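Local coordinates for intracellular serine protease (Bacillus licheniformis, PDB 4ZOQ), which probably acts as a subtilisin-like serine endopeptidase that cuts lanthipeptide precursors at a specific sequence, at residues V240-L245 with T257-M262. Sequence-based numbering, arbitrary orientation.
Sequences VRVTDL and TALDQM
Leu259 sets its forked end against Val242 and Leu245, one methyl for each, and so joins a short capped helix to a turn of the subtilase fold. The helix, residues 258-262, begins with a capping box, a textbook way of starting a helix: Asp260 N donates to Thr257 OG1 at 3.2 Å, while Thr257 N returns a bond to Asp260 OD2 on the anti side of the carboxylate, 33° out of its plane. Leu259 sits in this first turn and points to the loop. Its CG stands anti to the backbone N (chi1 176°), which carries the fork away from the helix toward the other segment. The Leu259 side chain runs slantwise across that of Val242, Leu259 CD1 coming to 3.9 Å from Val242 CG1. The opposing loop bends between helix 234-237 and strand 246-249; a bond from Asp244 N to Arg241 O, 2.9 Å long, and a weak one from Leu245 N to Val242 O close its turns, and Val242 and Leu245 both point toward the helix. Only 116 Å² is buried in all, and the joint is wholly apolar. Polar bonds hold both partners elsewhere: Arg241 forms a salt bridge with Asp237, and Asp260 also bonds to Ser270 and Leu271 of strand 269-272, tying the helix start to that strand. Leu245, buried and resting on Leu271 and Tyr273 as well, lies about 11 Å, side chain to side chain, from Ser276, the predicted nucleophile of the charge relay. On the helix side, Leu245 CD1 meets Leu259 CD2 tip to tip at 3.7 Å.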
loop_
_atom_site.group_PDB
_atom_site.type_symbol
_atom_site.label_atom_id
_atom_site.label_comp_id
_atom_site.label_asym_id
_atom_site.label_seq_id
_atom_site.Cartn_x
_atom_site.Cartn_y
_atom_site.Cartn_z
ATOM N N VAL B 240 -22.056 11.490 12.872
ATOM C CA VAL B 240 -20.868 10.662 12.886
ATOM C C VAL B 240 -21.097 9.567 13.910
ATOM O O VAL B 240 -21.441 9.849 15.071
ATOM C CB VAL B 240 -19.610 11.473 13.278
ATOM C CG1 VAL B 240 -18.431 10.536 13.555
ATOM C CG2 VAL B 240 -19.254 12.485 12.205
ATOM N N ARG B 241 -20.910 8.322 13.493
ATOM C CA ARG B 241 -21.033 7.219 14.443
ATOM C C ARG B 241 -19.626 6.736 14.632
ATOM O O ARG B 241 -19.006 6.188 13.715
ATOM C CB ARG B 241 -21.995 6.158 13.906
ATOM C CG ARG B 241 -23.250 6.897 13.476
ATOM C CD ARG B 241 -24.143 6.252 12.444
ATOM N NE ARG B 241 -24.978 7.320 11.896
ATOM C CZ ARG B 241 -25.440 7.367 10.653
ATOM N NH1 ARG B 241 -25.214 6.363 9.828
ATOM N NH2 ARG B 241 -26.162 8.399 10.246
ATOM N N VAL B 242 -19.126 6.927 15.845
ATOM C CA VAL B 242 -17.710 6.745 16.100
ATOM C C VAL B 242 -17.354 5.282 16.085
ATOM O O VAL B 242 -16.174 4.919 15.934
ATOM C CB VAL B 242 -17.325 7.361 17.445
ATOM C CG1 VAL B 242 -17.454 8.897 17.357
ATOM C CG2 VAL B 242 -18.222 6.819 18.538
ATOM N N THR B 243 -18.389 4.448 16.216
ATOM C CA THR B 243 -18.228 3.005 16.149
ATOM C C THR B 243 -18.079 2.501 14.721
ATOM O O THR B 243 -17.751 1.331 14.515
ATOM C CB THR B 243 -19.464 2.272 16.781
ATOM O OG1 THR B 243 -20.671 2.654 16.088
ATOM C CG2 THR B 243 -19.594 2.600 18.272
ATOM N N ASP B 244 -18.295 3.380 13.746
ATOM C CA ASP B 244 -18.093 3.038 12.341
ATOM C C ASP B 244 -16.695 3.352 11.873
ATOM O O ASP B 244 -16.309 2.918 10.790
ATOM C CB ASP B 244 -19.119 3.746 11.441
ATOM C CG ASP B 244 -20.463 3.002 11.378
ATOM O OD1 ASP B 244 -20.528 1.865 11.878
ATOM O OD2 ASP B 244 -21.465 3.549 10.850
ATOM N N LEU B 245 -15.942 4.085 12.694
ATOM C CA LEU B 245 -14.529 4.408 12.426
ATOM C C LEU B 245 -13.598 3.303 12.930
ATOM O O LEU B 245 -14.018 2.443 13.712
ATOM C CB LEU B 245 -14.176 5.746 13.080
ATOM C CG LEU B 245 -14.802 7.023 12.490
ATOM C CD1 LEU B 245 -14.683 8.253 13.431
ATOM C CD2 LEU B 245 -14.105 7.327 11.136
ATOM N N THR B 257 -6.426 13.905 17.118
ATOM C CA THR B 257 -7.500 14.850 16.812
ATOM C C THR B 257 -8.403 15.155 17.991
ATOM O O THR B 257 -8.418 14.412 18.963
ATOM C CB THR B 257 -8.400 14.333 15.679
ATOM O OG1 THR B 257 -9.361 13.400 16.215
ATOM C CG2 THR B 257 -7.545 13.701 14.574
ATOM N N ALA B 258 -9.187 16.225 17.872
ATOM C CA ALA B 258 -10.177 16.601 18.894
ATOM C C ALA B 258 -11.191 15.476 19.192
ATOM O O ALA B 258 -11.613 15.296 20.320
ATOM C CB ALA B 258 -10.899 17.872 18.479
ATOM N N LEU B 259 -11.584 14.732 18.168
ATOM C CA LEU B 259 -12.482 13.592 18.338
ATOM C C LEU B 259 -11.822 12.534 19.200
ATOM O O LEU B 259 -12.463 11.955 20.096
ATOM C CB LEU B 259 -12.834 12.994 16.986
ATOM C CG LEU B 259 -13.685 11.730 16.972
ATOM C CD1 LEU B 259 -15.071 12.034 17.521
ATOM C CD2 LEU B 259 -13.746 11.160 15.555
ATOM N N ASP B 260 -10.535 12.286 18.946
ATOM C CA ASP B 260 -9.812 11.319 19.745
ATOM C C ASP B 260 -9.774 11.771 21.215
ATOM O O ASP B 260 -10.071 10.987 22.120
ATOM C CB ASP B 260 -8.371 11.119 19.228
ATOM C CG ASP B 260 -8.309 10.523 17.822
ATOM O OD1 ASP B 260 -9.183 9.710 17.471
ATOM O OD2 ASP B 260 -7.372 10.849 17.065
ATOM N N GLN B 261 -9.442 13.044 21.436
ATOM C CA GLN B 261 -9.290 13.581 22.790
ATOM C C GLN B 261 -10.608 13.486 23.515
ATOM O O GLN B 261 -10.656 13.041 24.669
ATOM C CB GLN B 261 -8.811 15.029 22.783
ATOM C CG GLN B 261 -7.832 15.329 21.695
ATOM C CD GLN B 261 -7.303 16.752 21.740
ATOM O OE1 GLN B 261 -8.028 17.731 21.466
ATOM N NE2 GLN B 261 -6.010 16.873 22.027
ATOM N N MET B 262 -11.676 13.877 22.829
ATOM C CA MET B 262 -13.003 13.776 23.414
ATOM C C MET B 262 -13.363 12.346 23.814
ATOM O O MET B 262 -14.081 12.142 24.787
ATOM C CB MET B 262 -14.052 14.289 22.429
ATOM C CG MET B 262 -15.453 14.225 22.985
ATOM S SD MET B 262 -16.718 14.420 21.718
ATOM C CE MET B 262 -17.070 12.723 21.296
#